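Local atomic coordinates of general Secretion Pathway Protein (Vibrio vulnificus, PDB entry 4G54), a protein that forms a periplasmic part of the type II secretion system fusion protein EpsAB and probably binds peptidoglycan. Residues A[39-44]-A[206-211]; A[56-61]-A[233-238]; A[106-111]-A[225-230]. All blocks are in the same frame, centred on the assembly; numbering follows the deposited sequence. Where two conformers were deposited one is given.

Contact 1. Residues A[39-44]-A[206-211]; sequences KLWGYR and SEPWRA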
loop_
_atom_site.group_PDB
_atom_site.type_symbol
_atom_site.label_atom_id
_atom_site.label_comp_id
_atom_site.label_asym_id
_atom_site.label_seq_id
_atom_site.Cartn_x
_atom_site.Cartn_y
_atom_site.Cartn_z
ATOM N N LYS A 39 9.660 -5.796 1.055
ATOM C CA LYS A 39 10.226 -6.143 2.365
ATOM C C LYS A 39 9.550 -5.301 3.495
ATOM O O LYS A 39 9.423 -5.754 4.640
ATOM C CB LYS A 39 11.694 -5.821 2.396
ATOM C CG LYS A 39 12.531 -6.605 1.467
ATOM C CD LYS A 39 14.065 -6.293 1.741
ATOM C CE LYS A 39 14.853 -6.660 0.520
ATOM N NZ LYS A 39 16.285 -6.257 0.672
ATOM N N LEU A 40 9.176 -4.036 3.204
ATOM C CA LEU A 40 8.496 -3.190 4.180
ATOM C C LEU A 40 7.182 -3.771 4.592
ATOM O O LEU A 40 6.747 -3.552 5.725
ATOM C CB LEU A 40 8.217 -1.783 3.592
ATOM C CG LEU A 40 9.174 -0.690 3.904
ATOM C CD1 LEU A 40 10.334 -1.012 3.139
ATOM C CD2 LEU A 40 8.624 0.694 3.492
ATOM N N TRP A 41 6.541 -4.532 3.701
ATOM C CA TRP A 41 5.319 -5.222 4.054
ATOM C C TRP A 41 5.589 -6.579 4.730
ATOM O O TRP A 41 4.651 -7.321 5.131
ATOM C CB TRP A 41 4.459 -5.401 2.788
ATOM C CG TRP A 41 3.904 -4.114 2.257
ATOM C CD1 TRP A 41 4.430 -3.347 1.328
ATOM C CD2 TRP A 41 2.664 -3.515 2.646
ATOM N NE1 TRP A 41 3.628 -2.247 1.058
ATOM C CE2 TRP A 41 2.508 -2.339 1.868
ATOM C CE3 TRP A 41 1.672 -3.881 3.563
ATOM C CZ2 TRP A 41 1.337 -1.482 1.984
ATOM C CZ3 TRP A 41 0.535 -3.053 3.685
ATOM C CH2 TRP A 41 0.417 -1.876 2.931
ATOM N N GLY A 42 6.867 -6.932 4.907
ATOM C CA GLY A 42 7.216 -8.217 5.539
ATOM C C GLY A 42 7.404 -9.404 4.603
ATOM O O GLY A 42 7.482 -10.577 5.117
ATOM N N TYR A 43 7.438 -9.162 3.281
ATOM C CA TYR A 43 7.428 -10.236 2.329
ATOM C C TYR A 43 8.684 -10.328 1.488
ATOM O O TYR A 43 9.270 -9.318 1.101
ATOM C CB TYR A 43 6.250 -10.135 1.383
ATOM C CG TYR A 43 4.965 -10.348 2.144
ATOM C CD1 TYR A 43 4.641 -11.618 2.661
ATOM C CD2 TYR A 43 4.056 -9.301 2.380
ATOM C CE1 TYR A 43 3.442 -11.838 3.371
ATOM C CE2 TYR A 43 2.855 -9.529 3.076
ATOM C CZ TYR A 43 2.582 -10.818 3.565
ATOM O OH TYR A 43 1.478 -11.127 4.329
ATOM N N ARG A 44 9.023 -11.600 1.178
ATOM C CA ARG A 44 10.029 -11.936 0.225
ATOM C C ARG A 44 9.352 -12.095 -1.167
ATOM O O ARG A 44 8.558 -13.021 -1.426
ATOM C CB ARG A 44 10.809 -13.187 0.754
ATOM C CG ARG A 44 11.919 -13.735 -0.130
ATOM C CD ARG A 44 12.449 -15.036 0.524
ATOM N NE ARG A 44 11.350 -15.962 0.910
ATOM C CZ ARG A 44 11.104 -16.394 2.153
ATOM N NH1 ARG A 44 11.886 -16.010 3.157
ATOM N NH2 ARG A 44 10.085 -17.222 2.392
ATOM N N SER A 206 -2.644 -6.069 8.149
ATOM C CA SER A 206 -1.451 -5.723 8.947
ATOM C C SER A 206 -0.599 -4.755 8.151
ATOM O O SER A 206 -0.517 -4.849 6.912
ATOM C CB SER A 206 -0.641 -6.945 9.433
ATOM O OG SER A 206 0.261 -6.602 10.549
ATOM N N GLU A 207 0.062 -3.871 8.907
ATOM C CA GLU A 207 0.850 -2.793 8.297
ATOM C C GLU A 207 2.217 -2.803 8.985
ATOM O O GLU A 207 2.547 -1.955 9.817
ATOM C CB GLU A 207 0.082 -1.469 8.464
ATOM C CG GLU A 207 -1.399 -1.603 7.999
ATOM C CD GLU A 207 -2.158 -0.292 8.023
ATOM O OE1 GLU A 207 -1.843 0.500 8.938
ATOM O OE2 GLU A 207 -3.070 -0.088 7.156
ATOM N N PRO A 208 3.005 -3.872 8.722
ATOM C CA PRO A 208 4.257 -3.943 9.425
ATOM C C PRO A 208 5.165 -2.780 9.159
ATOM O O PRO A 208 6.121 -2.557 9.922
ATOM C CB PRO A 208 4.851 -5.320 9.029
ATOM C CG PRO A 208 3.925 -5.840 8.029
ATOM C CD PRO A 208 2.891 -4.895 7.680
ATOM N N TRP A 209 4.937 -2.052 8.054
ATOM C CA TRP A 209 5.819 -0.935 7.719
ATOM C C TRP A 209 5.777 0.193 8.740
ATOM O O TRP A 209 6.692 1.051 8.770
ATOM C CB TRP A 209 5.446 -0.398 6.262
ATOM C CG TRP A 209 3.976 -0.047 6.066
ATOM C CD1 TRP A 209 2.938 -0.854 5.535
ATOM C CD2 TRP A 209 3.358 1.198 6.398
ATOM N NE1 TRP A 209 1.749 -0.161 5.587
ATOM C CE2 TRP A 209 1.972 1.112 6.053
ATOM C CE3 TRP A 209 3.856 2.405 6.880
ATOM C CZ2 TRP A 209 1.101 2.178 6.198
ATOM C CZ3 TRP A 209 2.971 3.454 7.019
ATOM C CH2 TRP A 209 1.627 3.338 6.679
ATOM N N ARG A 210 4.711 0.241 9.539
ATOM C CA ARG A 210 4.579 1.316 10.536
ATOM C C ARG A 210 5.693 1.121 11.582
ATOM O O ARG A 210 6.007 2.082 12.303
ATOM C CB ARG A 210 3.245 1.218 11.251
ATOM C CG ARG A 210 2.124 1.592 10.236
ATOM C CD ARG A 210 0.797 1.917 10.938
ATOM N NE ARG A 210 -0.263 2.198 9.941
ATOM C CZ ARG A 210 -0.521 3.367 9.375
ATOM N NH1 ARG A 210 0.249 4.456 9.580
ATOM N NH2 ARG A 210 -1.542 3.432 8.500
ATOM N N ALA A 211 6.262 -0.075 11.669
ATOM C CA ALA A 211 7.415 -0.326 12.608
ATOM C C ALA A 211 8.620 0.547 12.267
ATOM O O ALA A 211 9.448 0.849 13.136
ATOM C CB ALA A 211 7.811 -1.808 12.610
HETATM O O HOH W 1 8.569 -3.510 8.101
#
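W41 and W209 meet in a T-shaped (edge-to-face) pair: the five-membered ring of W209 turns its edge to one face of the six-membered ring of W41, the centroids 4.5 Å apart and the planes at 67°. The pyrrole side does the touching, with W209 NE1 3.4 Å from W41 CH2 and W209 CD1 close above the same ring, displaced toward its rim. W209 CG stands between its own N and carbonyl carbon (chi1 53°), which sets it on the W41 side of CB.

Apolar packing continues beside the pair. L40 CB lies 4.1 Å from W209 CB, and W41 CE3 lies 4.4 Å from P208 CD. P208 CG rests against W41 O at 3.3 Å, where the helix 30-40 ends in a Schellman motif at G42.

Polar links are indirect. L40 O and W209 N, 3.3 Å apart, are badly angled for a bond; instead a water donates to L40 O at 3.0 Å and, weakly, to P208 O. Within 206-211, R210 NE and NH2 both grip E207 OE1, which lies in the guanidinium plane, and the guanidinium lays one face over W209 CH2, so the far end of the indole is also packed.

The hold between the segments therefore rests on ring packing, without a direct polar bond.

Contact 2. Residues A[56-61]-A[233-238]; sequences STSIFQ and APLLRT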
loop_
_atom_site.group_PDB
_atom_site.type_symbol
_atom_site.label_atom_id
_atom_site.label_comp_id
_atom_site.label_asym_id
_atom_site.label_seq_id
_atom_site.Cartn_x
_atom_site.Cartn_y
_atom_site.Cartn_z
ATOM N N SER A 56 -2.197 -10.079 -11.174
ATOM C CA SER A 56 -1.459 -10.286 -9.930
ATOM C C SER A 56 -1.124 -11.763 -9.762
ATOM O O SER A 56 -1.848 -12.636 -10.131
ATOM C CB SER A 56 -2.357 -9.857 -8.744
ATOM O OG SER A 56 -2.912 -8.545 -8.941
ATOM N N THR A 57 -0.004 -11.977 -9.084
ATOM C CA THR A 57 0.502 -13.271 -8.761
ATOM C C THR A 57 0.341 -13.574 -7.263
ATOM O O THR A 57 0.632 -14.726 -6.803
ATOM C CB THR A 57 2.079 -13.313 -9.091
ATOM O OG1 THR A 57 2.717 -12.048 -8.714
ATOM C CG2 THR A 57 2.154 -13.495 -10.638
ATOM N N SER A 58 -0.138 -12.578 -6.500
ATOM C CA SER A 58 -0.393 -12.771 -5.050
ATOM C C SER A 58 -1.594 -11.849 -4.741
ATOM O O SER A 58 -2.154 -11.251 -5.702
ATOM C CB SER A 58 0.822 -12.308 -4.215
ATOM O OG SER A 58 0.907 -10.873 -4.168
ATOM N N ILE A 59 -1.970 -11.714 -3.464
ATOM C CA ILE A 59 -3.089 -10.801 -3.142
ATOM C C ILE A 59 -2.691 -9.329 -3.320
ATOM O O ILE A 59 -3.545 -8.479 -3.328
ATOM C CB ILE A 59 -3.663 -11.014 -1.754
ATOM C CG1 ILE A 59 -2.562 -10.752 -0.706
ATOM C CG2 ILE A 59 -4.155 -12.521 -1.731
ATOM C CD1 ILE A 59 -3.073 -10.322 0.702
ATOM N N PHE A 60 -1.408 -9.037 -3.555
ATOM C CA PHE A 60 -1.008 -7.653 -3.722
ATOM C C PHE A 60 -1.369 -7.119 -5.075
ATOM O O PHE A 60 -1.280 -7.845 -6.130
ATOM C CB PHE A 60 0.499 -7.431 -3.455
ATOM C CG PHE A 60 0.868 -7.210 -2.026
ATOM C CD1 PHE A 60 0.806 -8.254 -1.146
ATOM C CD2 PHE A 60 1.253 -5.929 -1.557
ATOM C CE1 PHE A 60 1.105 -8.081 0.197
ATOM C CE2 PHE A 60 1.605 -5.751 -0.244
ATOM C CZ PHE A 60 1.493 -6.767 0.666
ATOM N N GLN A 61 -1.772 -5.853 -5.127
ATOM C CA GLN A 61 -1.929 -5.091 -6.386
ATOM C C GLN A 61 -0.671 -4.260 -6.557
ATOM O O GLN A 61 -0.111 -3.755 -5.579
ATOM C CB GLN A 61 -3.067 -4.091 -6.220
ATOM C CG GLN A 61 -3.837 -3.651 -7.389
ATOM C CD GLN A 61 -4.619 -4.791 -8.012
ATOM O OE1 GLN A 61 -5.795 -5.158 -7.638
ATOM N NE2 GLN A 61 -4.024 -5.306 -9.018
ATOM N N ALA A 233 8.493 -13.261 5.060
ATOM C CA ALA A 233 7.520 -14.361 4.855
ATOM C C ALA A 233 7.285 -14.518 3.337
ATOM O O ALA A 233 7.421 -13.560 2.556
ATOM C CB ALA A 233 6.203 -14.020 5.526
ATOM N N PRO A 234 6.829 -15.698 2.946
ATOM C CA PRO A 234 6.398 -15.804 1.558
ATOM C C PRO A 234 5.101 -15.050 1.314
ATOM O O PRO A 234 4.285 -14.950 2.215
ATOM C CB PRO A 234 6.188 -17.345 1.399
ATOM C CG PRO A 234 5.885 -17.845 2.769
ATOM C CD PRO A 234 6.660 -16.940 3.725
ATOM N N LEU A 235 4.905 -14.491 0.102
ATOM C CA LEU A 235 3.629 -13.866 -0.168
ATOM C C LEU A 235 2.396 -14.780 -0.055
ATOM O O LEU A 235 2.483 -16.001 -0.283
ATOM C CB LEU A 235 3.704 -13.200 -1.590
ATOM C CG LEU A 235 4.506 -11.888 -1.701
ATOM C CD1 LEU A 235 4.769 -11.595 -3.180
ATOM C CD2 LEU A 235 3.577 -10.788 -1.095
ATOM N N LEU A 236 1.243 -14.196 0.314
ATOM C CA LEU A 236 -0.020 -14.910 0.344
ATOM C C LEU A 236 -0.584 -14.992 -1.067
ATOM O O LEU A 236 -0.788 -13.908 -1.723
ATOM C CB LEU A 236 -0.999 -14.098 1.178
ATOM C CG LEU A 236 -2.252 -14.765 1.677
ATOM C CD1 LEU A 236 -2.041 -16.187 2.210
ATOM C CD2 LEU A 236 -2.533 -13.756 2.849
ATOM N N ARG A 237 -0.847 -16.194 -1.531
ATOM C CA ARG A 237 -1.318 -16.373 -2.889
ATOM C C ARG A 237 -2.649 -17.120 -3.014
ATOM O O ARG A 237 -2.903 -17.730 -4.004
ATOM C CB ARG A 237 -0.231 -16.987 -3.729
ATOM C CG ARG A 237 1.026 -16.139 -3.780
ATOM C CD ARG A 237 2.087 -16.838 -4.520
ATOM N NE ARG A 237 3.444 -16.426 -4.211
ATOM C CZ ARG A 237 4.005 -15.366 -4.816
ATOM N NH1 ARG A 237 3.330 -14.684 -5.760
ATOM N NH2 ARG A 237 5.228 -14.991 -4.517
ATOM N N THR A 238 -3.484 -17.002 -1.980
ATOM C CA THR A 238 -4.841 -17.488 -2.081
ATOM C C THR A 238 -5.683 -16.298 -1.567
ATOM O O THR A 238 -5.189 -15.480 -0.741
ATOM C CB THR A 238 -5.102 -18.764 -1.185
ATOM O OG1 THR A 238 -4.781 -18.363 0.127
ATOM C CG2 THR A 238 -4.202 -19.886 -1.605
#
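R237 sends CG off beside its backbone N (chi1 -60°) and runs extended from CG to NE, which carries the chain alongside T57, while in I59 chi1 of 61° sets CG1 between the backbone N and the carbonyl carbon, 4.1 Å from L236 CB. At the end of the arginine, R237 NH1 donates to T57 O at 2.9 Å (N-H...O 155°). That oxygen lies in the guanidinium plane, yet the nitrogen stands well above the plane of the T57 carbonyl. The aliphatic part of R237 also follows the same oxygen, CG being 3.4 Å from T57 O.

The second bond is between backbones: I59 N donates to L236 O at 3.0 Å, nearly in line with the carbonyl. S58 CB lies 3.4 Å from L236 O, and S58 OG accepts from F60 N in an ST turn just where strand 60-66 begins.

Apolar groups fill in beside them. L235 CD2 touches F60 CD1 at 3.8 Å, the two side chains crossing at about a right angle, and I59 CD1 meets L236 CD2.

D49 joins the polar end, accepting from T57 OG1 and forming a salt bridge with R237 NH1. One arginine nitrogen therefore serves both a carbonyl and a carboxylate, and the negative charge of D49 would be expected to hold the guanidinium beside T57, though solvent near these exposed residues probably tempers the effect.

Contact 3. Residues A[106-111]-A[225-230]; sequences TGEQRL and RYPEFP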
loop_
_atom_site.group_PDB
_atom_site.type_symbol
_atom_site.label_atom_id
_atom_site.label_comp_id
_atom_site.label_asym_id
_atom_site.label_seq_id
_atom_site.Cartn_x
_atom_site.Cartn_y
_atom_site.Cartn_z
ATOM N N THR A 106 16.742 3.653 0.432
ATOM C CA THR A 106 17.463 3.472 -0.832
ATOM C C THR A 106 17.872 2.029 -1.040
ATOM O O THR A 106 18.451 1.691 -2.074
ATOM C CB THR A 106 18.753 4.335 -0.904
ATOM O OG1 THR A 106 19.709 3.726 0.037
ATOM C CG2 THR A 106 18.550 5.781 -0.543
ATOM N N GLY A 107 17.577 1.129 -0.106
ATOM C CA GLY A 107 18.142 -0.231 -0.136
ATOM C C GLY A 107 19.437 -0.348 0.726
ATOM O O GLY A 107 19.850 -1.430 1.119
ATOM N N GLU A 108 19.999 0.815 1.039
ATOM C CA GLU A 108 21.189 0.899 1.913
ATOM C C GLU A 108 21.113 1.927 2.997
ATOM O O GLU A 108 21.732 1.737 4.047
ATOM C CB GLU A 108 22.433 1.115 1.061
ATOM C CG GLU A 108 22.812 -0.281 0.453
ATOM C CD GLU A 108 23.016 -1.473 1.465
ATOM O OE1 GLU A 108 22.446 -2.597 1.216
ATOM O OE2 GLU A 108 23.752 -1.300 2.479
ATOM N N GLN A 109 20.459 3.030 2.736
ATOM C CA GLN A 109 20.395 4.128 3.682
ATOM C C GLN A 109 18.982 4.647 3.889
ATOM O O GLN A 109 18.170 4.630 2.967
ATOM C CB GLN A 109 21.231 5.322 3.154
ATOM C CG GLN A 109 22.694 4.974 3.003
ATOM C CD GLN A 109 23.446 6.166 2.425
ATOM O OE1 GLN A 109 23.486 7.253 3.019
ATOM N NE2 GLN A 109 24.046 5.957 1.267
ATOM N N ARG A 110 18.710 5.114 5.093
ATOM C CA ARG A 110 17.575 6.004 5.309
ATOM C C ARG A 110 17.977 7.478 5.177
ATOM O O ARG A 110 18.841 7.968 5.943
ATOM C CB ARG A 110 17.017 5.706 6.700
ATOM C CG ARG A 110 15.809 6.519 7.064
ATOM C CD ARG A 110 15.480 6.248 8.607
ATOM N NE ARG A 110 14.118 6.617 9.028
ATOM C CZ ARG A 110 13.125 5.798 9.405
ATOM N NH1 ARG A 110 13.234 4.461 9.459
ATOM N NH2 ARG A 110 11.979 6.370 9.751
ATOM N N LEU A 111 17.381 8.166 4.208
ATOM C CA LEU A 111 17.625 9.603 3.909
ATOM C C LEU A 111 16.387 10.491 4.106
ATOM O O LEU A 111 15.260 10.066 3.900
ATOM C CB LEU A 111 18.028 9.805 2.423
ATOM C CG LEU A 111 19.139 8.857 1.969
ATOM C CD1 LEU A 111 19.458 9.026 0.487
ATOM C CD2 LEU A 111 20.359 9.001 2.818
ATOM N N ARG A 225 17.831 -1.935 12.766
ATOM C CA ARG A 225 18.199 -0.752 12.008
ATOM C C ARG A 225 18.191 -0.978 10.475
ATOM O O ARG A 225 18.839 -1.905 9.965
ATOM C CB ARG A 225 19.570 -0.224 12.473
ATOM C CG ARG A 225 19.849 1.239 12.034
ATOM C CD ARG A 225 20.987 1.860 12.894
ATOM N NE ARG A 225 20.689 1.694 14.317
ATOM C CZ ARG A 225 21.591 1.604 15.302
ATOM N NH1 ARG A 225 22.900 1.670 15.046
ATOM N NH2 ARG A 225 21.178 1.446 16.555
ATOM N N TYR A 226 17.430 -0.150 9.761
ATOM C CA TYR A 226 17.402 -0.192 8.305
ATOM C C TYR A 226 18.876 -0.064 7.857
ATOM O O TYR A 226 19.616 0.801 8.415
ATOM C CB TYR A 226 16.552 0.973 7.796
ATOM C CG TYR A 226 16.422 0.899 6.318
ATOM C CD1 TYR A 226 15.524 -0.006 5.751
ATOM C CD2 TYR A 226 17.315 1.584 5.462
ATOM C CE1 TYR A 226 15.431 -0.148 4.422
ATOM C CE2 TYR A 226 17.223 1.469 4.052
ATOM C CZ TYR A 226 16.307 0.566 3.566
ATOM O OH TYR A 226 16.136 0.411 2.244
ATOM N N PRO A 227 19.316 -0.863 6.850
ATOM C CA PRO A 227 18.600 -1.704 5.889
ATOM C C PRO A 227 18.380 -3.142 6.267
ATOM O O PRO A 227 17.924 -3.932 5.422
ATOM C CB PRO A 227 19.475 -1.643 4.614
ATOM C CG PRO A 227 20.926 -1.466 5.219
ATOM C CD PRO A 227 20.727 -0.604 6.439
ATOM N N GLU A 228 18.645 -3.465 7.530
ATOM C CA GLU A 228 18.391 -4.804 7.999
ATOM C C GLU A 228 16.870 -4.924 8.184
ATOM O O GLU A 228 16.217 -3.991 8.681
ATOM C CB GLU A 228 19.118 -5.122 9.362
ATOM C CG GLU A 228 20.646 -4.788 9.468
ATOM C CD GLU A 228 21.532 -5.439 8.348
ATOM O OE1 GLU A 228 22.104 -6.548 8.592
ATOM O OE2 GLU A 228 21.659 -4.828 7.239
ATOM N N PHE A 229 16.386 -6.096 7.795
ATOM C CA PHE A 229 15.023 -6.591 8.012
ATOM C C PHE A 229 15.086 -7.900 8.783
ATOM O O PHE A 229 16.074 -8.677 8.713
ATOM C CB PHE A 229 14.222 -6.798 6.670
ATOM C CG PHE A 229 13.794 -5.519 6.042
ATOM C CD1 PHE A 229 12.627 -4.885 6.477
ATOM C CD2 PHE A 229 14.600 -4.900 5.128
ATOM C CE1 PHE A 229 12.260 -3.639 5.974
ATOM C CE2 PHE A 229 14.204 -3.668 4.553
ATOM C CZ PHE A 229 13.054 -3.018 5.022
ATOM N N PRO A 230 14.001 -8.182 9.530
ATOM C CA PRO A 230 13.875 -9.449 10.154
ATOM C C PRO A 230 13.507 -10.448 9.046
ATOM O O PRO A 230 13.361 -10.081 7.874
ATOM C CB PRO A 230 12.732 -9.231 11.175
ATOM C CG PRO A 230 11.812 -8.164 10.443
ATOM C CD PRO A 230 12.745 -7.373 9.528
#
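Y226 OH is gripped by two partners: G107 N, which donates to it at 2.8 Å with a bent N-H...O angle of 135°, and E36 of helix 30-40, whose OE2 is hydrogen-bonded to the same hydroxyl. The amide nitrogen of G107 lies at the edge of the phenol ring, near its plane. Y226 gets there with CG anti to the backbone N (chi1 -176°), and its ring passes the turn with CE2 3.5 Å from Q109 O and CD2 3.8 Å from R110 N.

P227 follows through a cis peptide bond and folds back on its neighbour: its CB lies over the centre of the Y226 ring, 3.8 Å above the plane. The proline also rests on the turn, CB 3.5 Å from G107 O and CD 3.5 Å from E108 O.

The turn itself is held by T106 OG1, which accepts from E108 N and Q109 N, an ST turn and ST motif combined, and is closed by the backbone bond from T106 N to Q109 O.

This turn links strands 101-105 and 110-114, the latter outermost in the antiparallel sheet. Y226 also touches L105 of the first. Through Y226 on E36, and F229 on E36, K39 and L40, loop 225-230 joins this edge of the sheet to helix 30-40.

All three contacts join the 34-130 region, assigned to the peptidase C39-like GspA family, to the chain that follows helix 193-202. Contact 1 is in the middle, its centre about 13 Å from those of contacts 2 and 3, which are themselves about 23 Å apart. It touches contact 2 through a short parallel pairing of strands 43-44 and 233-234, where G42 O and A233 N, and R44 N and A233 O, are each 2.9 Å apart, probable hydrogen bonds. Toward contact 3 the touch is apolar: F229 CD2 packs on K39 CD at 3.7 Å. Contacts 2 and 3 meet opposite outer strands of the same antiparallel sheet, 60-66 and 110-114.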